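Local coordinates for protection of telomeres protein 1 (PDB 1QZG), which binds single-stranded telomeric DNA at the sequence GGTTAC, protecting the 3' overhang and regulating telomerase, here through its N-terminal OB-fold region, at residues H62-W67 / F90-N95; T55-S60 / W67-Y72. All coordinates share one frame; numbering follows the deposited sequence.

Contact 1. Residues H62-W67 / F90-N95. With nucleotides of chain A.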
ATOM      1  N   HIS C  62      -2.615  21.458 -11.310  1.00 38.13           N
ATOM      2  CA  HIS C  62      -2.006  21.606 -12.615  1.00 38.95           C
ATOM      3  C   HIS C  62      -1.946  20.343 -13.451  1.00 38.23           C
ATOM      4  O   HIS C  62      -2.543  19.324 -13.098  1.00 36.93           O
ATOM      5  CB  HIS C  62      -0.613  22.195 -12.427  1.00 42.76           C
ATOM      6  CG  HIS C  62      -0.594  23.352 -11.479  1.00 45.99           C
ATOM      7  ND1 HIS C  62      -0.339  23.206 -10.132  1.00 47.87           N
ATOM      8  CD2 HIS C  62      -0.889  24.658 -11.668  1.00 46.41           C
ATOM      9  CE1 HIS C  62      -0.479  24.376  -9.532  1.00 47.16           C
ATOM     10  NE2 HIS C  62      -0.813  25.273 -10.441  1.00 45.51           N
ATOM     11  N   GLY C  63      -1.221  20.428 -14.565  1.00 37.35           N
ATOM     12  CA  GLY C  63      -1.098  19.300 -15.464  1.00 34.06           C
ATOM     13  C   GLY C  63      -2.479  18.857 -15.891  1.00 34.00           C
ATOM     14  O   GLY C  63      -3.360  19.684 -16.141  1.00 34.56           O
ATOM     15  N   THR C  64      -2.685  17.549 -15.962  1.00 31.24           N
ATOM     16  CA  THR C  64      -3.976  17.023 -16.363  1.00 30.28           C
ATOM     17  C   THR C  64      -4.970  17.110 -15.222  1.00 29.17           C
ATOM     18  O   THR C  64      -6.122  16.713 -15.350  1.00 29.84           O
ATOM     19  CB  THR C  64      -3.848  15.578 -16.851  1.00 30.19           C
ATOM     20  OG1 THR C  64      -3.141  14.797 -15.879  1.00 26.39           O
ATOM     21  CG2 THR C  64      -3.094  15.544 -18.167  1.00 29.18           C
ATOM     22  N   LYS C  65      -4.509  17.647 -14.100  1.00 29.73           N
ATOM     23  CA  LYS C  65      -5.363  17.837 -12.940  1.00 28.21           C
ATOM     24  C   LYS C  65      -6.075  16.578 -12.465  1.00 26.68           C
ATOM     25  O   LYS C  65      -7.259  16.627 -12.162  1.00 24.66           O
ATOM     26  CB  LYS C  65      -6.397  18.929 -13.246  1.00 31.39           C
ATOM     27  CG  LYS C  65      -5.772  20.247 -13.701  1.00 34.57           C
ATOM     28  CD  LYS C  65      -6.824  21.302 -14.023  1.00 40.33           C
ATOM     29  CE  LYS C  65      -6.161  22.597 -14.476  1.00 43.90           C
ATOM     30  NZ  LYS C  65      -7.149  23.590 -14.995  1.00 47.32           N
ATOM     31  N   ASP C  66      -5.358  15.461 -12.387  1.00 24.02           N
ATOM     32  CA  ASP C  66      -5.970  14.215 -11.935  1.00 24.37           C
ATOM     33  C   ASP C  66      -6.283  14.250 -10.457  1.00 23.18           C
ATOM     34  O   ASP C  66      -5.680  15.012  -9.703  1.00 23.78           O
ATOM     35  CB  ASP C  66      -5.037  13.013 -12.163  1.00 25.88           C
ATOM     36  CG  ASP C  66      -4.591  12.880 -13.594  1.00 31.50           C
ATOM     37  OD1 ASP C  66      -5.173  13.560 -14.470  1.00 31.71           O
ATOM     38  OD2 ASP C  66      -3.651  12.090 -13.840  1.00 32.22           O
ATOM     39  N   TRP C  67      -7.249  13.431 -10.060  1.00 21.72           N
ATOM     40  CA  TRP C  67      -7.543  13.294  -8.656  1.00 21.88           C
ATOM     41  C   TRP C  67      -6.299  12.634  -8.075  1.00 20.61           C
ATOM     42  O   TRP C  67      -5.702  11.776  -8.725  1.00 17.22           O
ATOM     43  CB  TRP C  67      -8.758  12.408  -8.428  1.00 23.38           C
ATOM     44  CG  TRP C  67     -10.017  13.126  -8.703  1.00 26.60           C
ATOM     45  CD1 TRP C  67     -10.678  13.176  -9.890  1.00 26.94           C
ATOM     46  CD2 TRP C  67     -10.753  13.958  -7.796  1.00 27.84           C
ATOM     47  NE1 TRP C  67     -11.778  13.987  -9.790  1.00 26.64           N
ATOM     48  CE2 TRP C  67     -11.850  14.482  -8.513  1.00 29.55           C
ATOM     49  CE3 TRP C  67     -10.588  14.317  -6.448  1.00 28.50           C
ATOM     50  CZ2 TRP C  67     -12.781  15.351  -7.931  1.00 30.05           C
ATOM     51  CZ3 TRP C  67     -11.518  15.181  -5.868  1.00 30.88           C
ATOM     52  CH2 TRP C  67     -12.597  15.688  -6.615  1.00 29.14           C
ATOM     53  N   PHE C  90      -3.197   8.292  -8.612  1.00 17.60           N
ATOM     54  CA  PHE C  90      -3.956   9.233  -9.436  1.00 17.62           C
ATOM     55  C   PHE C  90      -5.140   8.597 -10.117  1.00 19.22           C
ATOM     56  O   PHE C  90      -5.192   7.383 -10.319  1.00 19.51           O
ATOM     57  CB  PHE C  90      -3.085   9.820 -10.549  1.00 19.83           C
ATOM     58  CG  PHE C  90      -1.911  10.625 -10.066  1.00 21.92           C
ATOM     59  CD1 PHE C  90      -0.653  10.044  -9.939  1.00 20.88           C
ATOM     60  CD2 PHE C  90      -2.055  11.980  -9.790  1.00 21.52           C
ATOM     61  CE1 PHE C  90       0.449  10.809  -9.554  1.00 22.65           C
ATOM     62  CE2 PHE C  90      -0.958  12.755  -9.402  1.00 23.05           C
ATOM     63  CZ  PHE C  90       0.296  12.169  -9.285  1.00 19.60           C
ATOM     64  N   SER C  91      -6.097   9.434 -10.494  1.00 21.73           N
ATOM     65  CA  SER C  91      -7.242   8.955 -11.233  1.00 21.28           C
ATOM     66  C   SER C  91      -7.707  10.029 -12.200  1.00 23.65           C
ATOM     67  O   SER C  91      -7.873  11.191 -11.823  1.00 21.86           O
ATOM     68  CB  SER C  91      -8.391   8.567 -10.321  1.00 21.37           C
ATOM     69  OG  SER C  91      -9.439   8.040 -11.122  1.00 26.05           O
ATOM     70  N   LYS C  92      -7.887   9.621 -13.450  1.00 25.60           N
ATOM     71  CA  LYS C  92      -8.338  10.501 -14.520  1.00 29.22           C
ATOM     72  C   LYS C  92      -9.784  10.130 -14.835  1.00 30.48           C
ATOM     73  O   LYS C  92     -10.363  10.633 -15.795  1.00 32.12           O
ATOM     74  CB  LYS C  92      -7.497  10.279 -15.780  1.00 28.05           C
ATOM     75  CG  LYS C  92      -6.011  10.467 -15.608  1.00 27.51           C
ATOM     76  CD  LYS C  92      -5.281  10.096 -16.891  1.00 27.74           C
ATOM     77  CE  LYS C  92      -3.779  10.326 -16.775  1.00 28.28           C
ATOM     78  NZ  LYS C  92      -3.437  11.750 -16.482  1.00 25.81           N
ATOM     79  N   GLN C  93     -10.355   9.240 -14.028  1.00 29.96           N
ATOM     80  CA  GLN C  93     -11.726   8.780 -14.235  1.00 32.03           C
ATOM     81  C   GLN C  93     -12.628   9.097 -13.043  1.00 31.38           C
ATOM     82  O   GLN C  93     -13.505   8.309 -12.683  1.00 33.11           O
ATOM     83  CB  GLN C  93     -11.727   7.264 -14.511  1.00 33.26           C
ATOM     84  CG  GLN C  93     -10.968   6.438 -13.464  1.00 35.35           C
ATOM     85  CD  GLN C  93     -10.942   4.938 -13.766  1.00 36.65           C
ATOM     86  OE1 GLN C  93     -10.585   4.515 -14.867  1.00 36.22           O
ATOM     87  NE2 GLN C  93     -11.309   4.134 -12.777  1.00 34.14           N
ATOM     88  N   GLY C  94     -12.418  10.258 -12.438  1.00 28.90           N
ATOM     89  CA  GLY C  94     -13.221  10.628 -11.289  1.00 28.34           C
ATOM     90  C   GLY C  94     -12.500  10.246 -10.010  1.00 29.31           C
ATOM     91  O   GLY C  94     -11.488   9.543 -10.048  1.00 27.86           O
ATOM     92  N   ASN C  95     -13.014  10.699  -8.875  1.00 27.72           N
ATOM     93  CA  ASN C  95     -12.376  10.397  -7.603  1.00 29.03           C
ATOM     94  C   ASN C  95     -12.776   9.025  -7.078  1.00 27.54           C
ATOM     95  O   ASN C  95     -13.668   8.904  -6.248  1.00 26.71           O
ATOM     96  CB  ASN C  95     -12.721  11.473  -6.577  1.00 30.18           C
ATOM     97  CG  ASN C  95     -11.857  11.394  -5.331  1.00 32.57           C
ATOM     98  OD1 ASN C  95     -11.891  12.290  -4.489  1.00 33.61           O
ATOM     99  ND2 ASN C  95     -11.080  10.322  -5.207  1.00 30.97           N
TER
ATOM    100  P    DT A   4       4.144  19.446 -13.237  1.00 38.92           P
ATOM    101  OP1  DT A   4       4.187  20.899 -13.542  1.00 39.58           O
ATOM    102  OP2  DT A   4       5.029  18.887 -12.182  1.00 36.14           O
ATOM    103  O5'  DT A   4       2.644  19.132 -12.837  1.00 38.01           O
ATOM    104  C5'  DT A   4       2.335  18.627 -11.565  1.00 33.77           C
ATOM    105  C4'  DT A   4       0.848  18.412 -11.457  1.00 32.48           C
ATOM    106  O4'  DT A   4       0.445  17.291 -12.287  1.00 31.81           O
ATOM    107  C3'  DT A   4       0.421  18.063 -10.039  1.00 30.28           C
ATOM    108  O3'  DT A   4      -0.674  18.883  -9.648  1.00 31.11           O
ATOM    109  C2'  DT A   4       0.051  16.591 -10.106  1.00 30.39           C
ATOM    110  C1'  DT A   4      -0.400  16.435 -11.542  1.00 27.88           C
ATOM    111  N1   DT A   4      -0.273  15.058 -12.074  1.00 27.11           N
ATOM    112  C2   DT A   4      -1.418  14.450 -12.536  1.00 25.75           C
ATOM    113  O2   DT A   4      -2.497  15.006 -12.565  1.00 25.96           O
ATOM    114  N3   DT A   4      -1.254  13.155 -12.961  1.00 25.75           N
ATOM    115  C4   DT A   4      -0.083  12.425 -12.973  1.00 26.14           C
ATOM    116  O4   DT A   4      -0.095  11.253 -13.346  1.00 26.76           O
ATOM    117  C5   DT A   4       1.090  13.131 -12.511  1.00 26.72           C
ATOM    118  C7   DT A   4       2.407  12.423 -12.525  1.00 24.66           C
ATOM    119  C6   DT A   4       0.940  14.398 -12.088  1.00 25.75           C
ATOM    120  P    DT A   3       7.176  14.480 -14.450  1.00 37.86           P
ATOM    121  OP1  DT A   3       8.591  14.193 -14.794  1.00 41.07           O
ATOM    122  OP2  DT A   3       6.857  15.190 -13.188  1.00 37.00           O
ATOM    123  O5'  DT A   3       6.619  15.325 -15.677  1.00 39.74           O
ATOM    124  C5'  DT A   3       5.260  15.278 -16.052  1.00 36.49           C
ATOM    125  C4'  DT A   3       4.649  16.659 -15.998  1.00 35.37           C
ATOM    126  O4'  DT A   3       3.321  16.549 -16.545  1.00 32.95           O
ATOM    127  C3'  DT A   3       4.447  17.189 -14.582  1.00 36.27           C
ATOM    128  O3'  DT A   3       4.339  18.623 -14.610  1.00 36.34           O
ATOM    129  C2'  DT A   3       3.145  16.524 -14.178  1.00 34.29           C
ATOM    130  C1'  DT A   3       2.370  16.480 -15.493  1.00 34.65           C
ATOM    131  N1   DT A   3       1.584  15.256 -15.711  1.00 32.15           N
ATOM    132  C2   DT A   3       0.221  15.373 -15.760  1.00 31.45           C
ATOM    133  O2   DT A   3      -0.358  16.427 -15.568  1.00 30.23           O
ATOM    134  N3   DT A   3      -0.442  14.204 -16.040  1.00 31.43           N
ATOM    135  C4   DT A   3       0.117  12.957 -16.258  1.00 31.41           C
ATOM    136  O4   DT A   3      -0.606  12.002 -16.525  1.00 28.88           O
ATOM    137  C5   DT A   3       1.555  12.902 -16.151  1.00 31.84           C
ATOM    138  C7   DT A   3       2.249  11.589 -16.335  1.00 34.13           C
ATOM    139  C6   DT A   3       2.209  14.040 -15.888  1.00 32.36           C
ATOM    140  P    DA A   5      -0.607  19.625  -8.230  1.00 33.78           P
ATOM    141  OP1  DA A   5      -1.791  20.502  -8.065  1.00 35.25           O
ATOM    142  OP2  DA A   5       0.747  20.193  -8.145  1.00 32.46           O
ATOM    143  O5'  DA A   5      -0.733  18.412  -7.212  1.00 37.98           O
ATOM    144  C5'  DA A   5       0.209  18.222  -6.180  1.00 39.54           C
ATOM    145  C4'  DA A   5       0.049  16.841  -5.594  1.00 39.76           C
ATOM    146  O4'  DA A   5       0.503  15.864  -6.559  1.00 37.07           O
ATOM    147  C3'  DA A   5       0.921  16.629  -4.366  1.00 39.08           C
ATOM    148  O3'  DA A   5       0.348  15.623  -3.548  1.00 45.40           O
ATOM    149  C2'  DA A   5       2.229  16.137  -4.957  1.00 39.27           C
ATOM    150  C1'  DA A   5       1.833  15.450  -6.258  1.00 37.15           C
ATOM    151  N9   DA A   5       2.680  15.871  -7.375  1.00 35.47           N
ATOM    152  C8   DA A   5       3.027  17.160  -7.695  1.00 34.76           C
ATOM    153  N7   DA A   5       3.767  17.261  -8.770  1.00 34.36           N
ATOM    154  C5   DA A   5       3.925  15.948  -9.188  1.00 34.25           C
ATOM    155  C6   DA A   5       4.592  15.380 -10.288  1.00 34.53           C
ATOM    156  N6   DA A   5       5.242  16.089 -11.218  1.00 32.92           N
ATOM    157  N1   DA A   5       4.562  14.036 -10.408  1.00 33.39           N
ATOM    158  C2   DA A   5       3.897  13.324  -9.490  1.00 33.06           C
ATOM    159  N3   DA A   5       3.222  13.741  -8.425  1.00 32.07           N
ATOM    160  C4   DA A   5       3.273  15.079  -8.329  1.00 34.59           C
TER

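Contact 2. Residues T55-S60 / W67-Y72. With nucleotides of chain A.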
ATOM      1  N   THR C  55      -2.484  11.422   2.523  1.00 20.90           N
ATOM      2  CA  THR C  55      -3.033  12.739   2.243  1.00 23.37           C
ATOM      3  C   THR C  55      -4.386  12.478   1.588  1.00 24.20           C
ATOM      4  O   THR C  55      -4.465  11.787   0.571  1.00 25.28           O
ATOM      5  CB  THR C  55      -2.138  13.538   1.267  1.00 24.88           C
ATOM      6  OG1 THR C  55      -0.825  13.663   1.822  1.00 27.49           O
ATOM      7  CG2 THR C  55      -2.705  14.934   1.040  1.00 29.16           C
ATOM      8  N   PRO C  56      -5.471  13.006   2.176  1.00 24.93           N
ATOM      9  CA  PRO C  56      -6.827  12.822   1.637  1.00 25.27           C
ATOM     10  C   PRO C  56      -6.906  13.215   0.162  1.00 26.14           C
ATOM     11  O   PRO C  56      -6.221  14.136  -0.277  1.00 24.15           O
ATOM     12  CB  PRO C  56      -7.676  13.731   2.523  1.00 24.96           C
ATOM     13  CG  PRO C  56      -6.942  13.675   3.849  1.00 25.12           C
ATOM     14  CD  PRO C  56      -5.500  13.809   3.413  1.00 24.98           C
ATOM     15  N   SER C  57      -7.749  12.513  -0.587  1.00 27.95           N
ATOM     16  CA  SER C  57      -7.924  12.768  -2.013  1.00 31.64           C
ATOM     17  C   SER C  57      -8.323  14.209  -2.311  1.00 31.09           C
ATOM     18  O   SER C  57      -9.049  14.825  -1.544  1.00 32.37           O
ATOM     19  CB  SER C  57      -9.006  11.841  -2.571  1.00 35.06           C
ATOM     20  OG  SER C  57      -8.953  10.561  -1.959  1.00 40.77           O
ATOM     21  N   ARG C  58      -7.842  14.736  -3.429  1.00 31.09           N
ATOM     22  CA  ARG C  58      -8.183  16.088  -3.874  1.00 31.90           C
ATOM     23  C   ARG C  58      -7.734  16.217  -5.331  1.00 31.51           C
ATOM     24  O   ARG C  58      -6.974  15.384  -5.819  1.00 26.16           O
ATOM     25  CB  ARG C  58      -7.490  17.145  -3.011  1.00 35.07           C
ATOM     26  CG  ARG C  58      -6.101  17.494  -3.465  1.00 38.04           C
ATOM     27  CD  ARG C  58      -5.378  18.395  -2.478  1.00 43.71           C
ATOM     28  NE  ARG C  58      -3.996  18.587  -2.911  1.00 46.59           N
ATOM     29  CZ  ARG C  58      -2.930  18.434  -2.134  1.00 48.50           C
ATOM     30  NH1 ARG C  58      -3.070  18.087  -0.859  1.00 49.20           N
ATOM     31  NH2 ARG C  58      -1.720  18.608  -2.643  1.00 50.26           N
ATOM     32  N   GLN C  59      -8.204  17.243  -6.033  1.00 31.27           N
ATOM     33  CA  GLN C  59      -7.811  17.418  -7.425  1.00 31.18           C
ATOM     34  C   GLN C  59      -6.509  18.180  -7.590  1.00 31.55           C
ATOM     35  O   GLN C  59      -6.284  19.202  -6.937  1.00 31.80           O
ATOM     36  CB  GLN C  59      -8.914  18.131  -8.208  1.00 34.15           C
ATOM     37  CG  GLN C  59      -9.673  17.218  -9.144  1.00 35.58           C
ATOM     38  CD  GLN C  59     -10.738  17.946  -9.940  1.00 37.77           C
ATOM     39  OE1 GLN C  59     -11.696  18.475  -9.379  1.00 38.08           O
ATOM     40  NE2 GLN C  59     -10.576  17.975 -11.255  1.00 38.57           N
ATOM     41  N   SER C  60      -5.644  17.671  -8.463  1.00 30.97           N
ATOM     42  CA  SER C  60      -4.372  18.319  -8.731  1.00 30.72           C
ATOM     43  C   SER C  60      -4.724  19.673  -9.336  1.00 33.69           C
ATOM     44  O   SER C  60      -5.711  19.793 -10.056  1.00 31.40           O
ATOM     45  CB  SER C  60      -3.545  17.499  -9.727  1.00 31.43           C
ATOM     46  OG  SER C  60      -3.186  16.232  -9.189  1.00 31.20           O
ATOM     47  N   TRP C  67      -7.249  13.431 -10.060  1.00 21.72           N
ATOM     48  CA  TRP C  67      -7.543  13.294  -8.656  1.00 21.88           C
ATOM     49  C   TRP C  67      -6.299  12.634  -8.075  1.00 20.61           C
ATOM     50  O   TRP C  67      -5.702  11.776  -8.725  1.00 17.22           O
ATOM     51  CB  TRP C  67      -8.758  12.408  -8.428  1.00 23.38           C
ATOM     52  CG  TRP C  67     -10.017  13.126  -8.703  1.00 26.60           C
ATOM     53  CD1 TRP C  67     -10.678  13.176  -9.890  1.00 26.94           C
ATOM     54  CD2 TRP C  67     -10.753  13.958  -7.796  1.00 27.84           C
ATOM     55  NE1 TRP C  67     -11.778  13.987  -9.790  1.00 26.64           N
ATOM     56  CE2 TRP C  67     -11.850  14.482  -8.513  1.00 29.55           C
ATOM     57  CE3 TRP C  67     -10.588  14.317  -6.448  1.00 28.50           C
ATOM     58  CZ2 TRP C  67     -12.781  15.351  -7.931  1.00 30.05           C
ATOM     59  CZ3 TRP C  67     -11.518  15.181  -5.868  1.00 30.88           C
ATOM     60  CH2 TRP C  67     -12.597  15.688  -6.615  1.00 29.14           C
ATOM     61  N   VAL C  68      -5.884  13.032  -6.878  1.00 19.46           N
ATOM     62  CA  VAL C  68      -4.678  12.437  -6.312  1.00 21.24           C
ATOM     63  C   VAL C  68      -4.734  12.226  -4.812  1.00 23.15           C
ATOM     64  O   VAL C  68      -5.345  13.012  -4.087  1.00 23.25           O
ATOM     65  CB  VAL C  68      -3.430  13.306  -6.682  1.00 24.30           C
ATOM     66  CG1 VAL C  68      -3.609  14.722  -6.143  1.00 24.32           C
ATOM     67  CG2 VAL C  68      -2.142  12.696  -6.139  1.00 21.32           C
ATOM     68  N   THR C  69      -4.089  11.155  -4.380  1.00 23.55           N
ATOM     69  CA  THR C  69      -3.992  10.833  -2.978  1.00 24.18           C
ATOM     70  C   THR C  69      -2.582  10.288  -2.807  1.00 24.14           C
ATOM     71  O   THR C  69      -2.069   9.575  -3.674  1.00 23.72           O
ATOM     72  CB  THR C  69      -5.038   9.779  -2.544  1.00 25.69           C
ATOM     73  OG1 THR C  69      -5.010   9.657  -1.114  1.00 34.19           O
ATOM     74  CG2 THR C  69      -4.739   8.431  -3.180  1.00 28.19           C
ATOM     75  N   THR C  70      -1.947  10.604  -1.685  1.00 22.23           N
ATOM     76  CA  THR C  70      -0.596  10.138  -1.412  1.00 22.93           C
ATOM     77  C   THR C  70      -0.650   9.235  -0.209  1.00 24.14           C
ATOM     78  O   THR C  70      -1.352   9.510   0.764  1.00 24.36           O
ATOM     79  CB  THR C  70       0.359  11.300  -1.186  1.00 24.80           C
ATOM     80  OG1 THR C  70       0.389  12.139  -2.350  1.00 28.56           O
ATOM     81  CG2 THR C  70       1.756  10.778  -0.891  1.00 23.86           C
ATOM     82  N   VAL C  71       0.108   8.146  -0.246  1.00 20.66           N
ATOM     83  CA  VAL C  71       0.187   7.232   0.879  1.00 21.48           C
ATOM     84  C   VAL C  71       1.647   6.847   1.056  1.00 21.54           C
ATOM     85  O   VAL C  71       2.411   6.769   0.088  1.00 19.06           O
ATOM     86  CB  VAL C  71      -0.627   5.936   0.648  1.00 23.55           C
ATOM     87  CG1 VAL C  71      -2.079   6.280   0.338  1.00 26.74           C
ATOM     88  CG2 VAL C  71      -0.034   5.102  -0.483  1.00 23.47           C
ATOM     89  N   TYR C  72       2.015   6.583   2.297  1.00 21.07           N
ATOM     90  CA  TYR C  72       3.326   6.108   2.621  1.00 23.41           C
ATOM     91  C   TYR C  72       3.105   4.709   3.112  1.00 24.00           C
ATOM     92  O   TYR C  72       2.467   4.516   4.148  1.00 23.74           O
ATOM     93  CB  TYR C  72       3.992   6.993   3.692  1.00 24.53           C
ATOM     94  CG  TYR C  72       4.537   8.291   3.141  1.00 27.76           C
ATOM     95  CD1 TYR C  72       3.697   9.371   2.872  1.00 27.25           C
ATOM     96  CD2 TYR C  72       5.899   8.426   2.861  1.00 30.81           C
ATOM     97  CE1 TYR C  72       4.202  10.557   2.337  1.00 32.46           C
ATOM     98  CE2 TYR C  72       6.412   9.609   2.323  1.00 32.46           C
ATOM     99  CZ  TYR C  72       5.559  10.665   2.064  1.00 34.02           C
ATOM    100  OH  TYR C  72       6.066  11.827   1.521  1.00 39.81           O
TER
ATOM    101  P    DA A   5      -0.607  19.625  -8.230  1.00 33.78           P
ATOM    102  OP1  DA A   5      -1.791  20.502  -8.065  1.00 35.25           O
ATOM    103  OP2  DA A   5       0.747  20.193  -8.145  1.00 32.46           O
ATOM    104  O5'  DA A   5      -0.733  18.412  -7.212  1.00 37.98           O
ATOM    105  C5'  DA A   5       0.209  18.222  -6.180  1.00 39.54           C
ATOM    106  C4'  DA A   5       0.049  16.841  -5.594  1.00 39.76           C
ATOM    107  O4'  DA A   5       0.503  15.864  -6.559  1.00 37.07           O
ATOM    108  C3'  DA A   5       0.921  16.629  -4.366  1.00 39.08           C
ATOM    109  O3'  DA A   5       0.348  15.623  -3.548  1.00 45.40           O
ATOM    110  C2'  DA A   5       2.229  16.137  -4.957  1.00 39.27           C
ATOM    111  C1'  DA A   5       1.833  15.450  -6.258  1.00 37.15           C
ATOM    112  N9   DA A   5       2.680  15.871  -7.375  1.00 35.47           N
ATOM    113  C8   DA A   5       3.027  17.160  -7.695  1.00 34.76           C
ATOM    114  N7   DA A   5       3.767  17.261  -8.770  1.00 34.36           N
ATOM    115  C5   DA A   5       3.925  15.948  -9.188  1.00 34.25           C
ATOM    116  C6   DA A   5       4.592  15.380 -10.288  1.00 34.53           C
ATOM    117  N6   DA A   5       5.242  16.089 -11.218  1.00 32.92           N
ATOM    118  N1   DA A   5       4.562  14.036 -10.408  1.00 33.39           N
ATOM    119  C2   DA A   5       3.897  13.324  -9.490  1.00 33.06           C
ATOM    120  N3   DA A   5       3.222  13.741  -8.425  1.00 32.07           N
ATOM    121  C4   DA A   5       3.273  15.079  -8.329  1.00 34.59           C
ATOM    122  P    DT A   4       4.144  19.446 -13.237  1.00 38.92           P
ATOM    123  OP1  DT A   4       4.187  20.899 -13.542  1.00 39.58           O
ATOM    124  OP2  DT A   4       5.029  18.887 -12.182  1.00 36.14           O
ATOM    125  O5'  DT A   4       2.644  19.132 -12.837  1.00 38.01           O
ATOM    126  C5'  DT A   4       2.335  18.627 -11.565  1.00 33.77           C
ATOM    127  C4'  DT A   4       0.848  18.412 -11.457  1.00 32.48           C
ATOM    128  O4'  DT A   4       0.445  17.291 -12.287  1.00 31.81           O
ATOM    129  C3'  DT A   4       0.421  18.063 -10.039  1.00 30.28           C
ATOM    130  O3'  DT A   4      -0.674  18.883  -9.648  1.00 31.11           O
ATOM    131  C2'  DT A   4       0.051  16.591 -10.106  1.00 30.39           C
ATOM    132  C1'  DT A   4      -0.400  16.435 -11.542  1.00 27.88           C
ATOM    133  N1   DT A   4      -0.273  15.058 -12.074  1.00 27.11           N
ATOM    134  C2   DT A   4      -1.418  14.450 -12.536  1.00 25.75           C
ATOM    135  O2   DT A   4      -2.497  15.006 -12.565  1.00 25.96           O
ATOM    136  N3   DT A   4      -1.254  13.155 -12.961  1.00 25.75           N
ATOM    137  C4   DT A   4      -0.083  12.425 -12.973  1.00 26.14           C
ATOM    138  O4   DT A   4      -0.095  11.253 -13.346  1.00 26.76           O
ATOM    139  C5   DT A   4       1.090  13.131 -12.511  1.00 26.72           C
ATOM    140  C7   DT A   4       2.407  12.423 -12.525  1.00 24.66           C
ATOM    141  C6   DT A   4       0.940  14.398 -12.088  1.00 25.75           C
TER
HETATM  142  O   HOH W   1      -4.084  14.314  -2.057  1.00 21.19           O

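Contact 1. Residues H62-W67 / F90-N95
The indole of Trp67 and the side chain of Asn95 meet face-on: Asn95 CB lies 3.4 Å above the indole plane, over its centre, a CH-pi contact, while Ser91 O lies at the indole edge, in its plane. The Asn95 amide is tilted 24° from the indole, and its OD1 lies 3.1 Å from Trp67 CE3. The thymine of DT4 of chain A covers one face of the Phe90 ring, with its C4 3.5 Å above the plane, and N3 of the adenine of DA5 of chain A lies at the ring edge, in its plane, 3.4 Å from Phe90 CZ. Between the two aromatic side chains, Trp67 and Ser91 exchange both backbone hydrogen bonds of an antiparallel pair. With an alanine in place of Trp67, Asn95 would probably lose the surface it lies on, leaving the turn around Gly94 less firmly held.

Asp66 carries the polar centre. Its OD2 forms a salt bridge with Lys92 NZ, 2.7 Å away, on the syn lone pair, and accepts a hydrogen bond from N3 of DT4 of chain A at 2.8 Å, nearly straight (171°). Its OD1 is met from above the carboxylate plane by Thr64 OG1, 2.8 Å away. That hydroxyl accepts from N3 of DT3 of chain A. The Lys92 chain runs extended and bends at its last torsion (chi4 -60°), placing NZ 2.8 Å from O4 of DT3 of chain A. Backbone N-H groups of Thr64 and Asp66 bond to O2 of DT3 and DT4 of chain A respectively. Both thymines offer N3-H, which cytosine lacks, to a protein oxygen, and Lys92 meets O4 where cytosine has an amino group, so discrimination against cytosine would be expected; Lys92 probably also helps keep Asp66 ionised.

Contact 2. Residues T55-S60 / W67-Y72
Val68 O is gripped by two hydrogen bonds, from Arg58 N at 3.1 Å and from a water at 2.7 Å, and Ser57 CA adds a CA-H...O contact at 3.3 Å. The same water donates to Pro56 O, 2.8 Å away, so it bridges two carbonyl acceptors that cannot bond each other. The return bond of the Arg58-Val68 antiparallel pair, Val68 N to Arg58 O, is 2.8 Å long and fairly straight (160°). Further along, Thr69 donates from OG1 to Thr55 O at 2.8 Å, a reach allowed by chi1 near -172°, which turns the hydroxyl away from Thr69 N.

Gln59 CG sits 3.5 Å above the Trp67 indole plane, a CH-pi contact on the face opposite Asn95, and the Gln59 amide is inclined 21° to the ring. The other side of the sheet carries Val68, whose CG1 packs 3.4 Å from Ser60 OG, a hydroxyl hydrogen-bonded to Asp66 O. Thr70 OG1 is hydrogen-bonded to His88 ND1. The antiparallel pairing of consecutive strands 43-59 and 67-74 makes a beta hairpin of the OB fold, whose side with Arg58, Val68 and Thr70 faces DA5 of chain A.

Both contacts are partly buried and meet at Trp67, which contact 1 covers on one face and contact 2 on the other. They sit on either side of strand 67-74 in one sheet: contact 2 pairs strand 43-59 with strand 67-74, whereas contact 1 joins the loop between those strands, and the start of 67-74, to the end of strand 85-91. Contact 1 lies farther out, its centre about 19 Å from the centre of the chain against about 14 Å for contact 2. The outer one is built round one salt bridge, and its polar atoms read base edges of DT3 and DT4 of chain A, while the inner one relies chiefly on backbone pairing and meets DNA mainly near sugar and phosphate atoms. Phe90 packing on Val68 is among the contacts that join them.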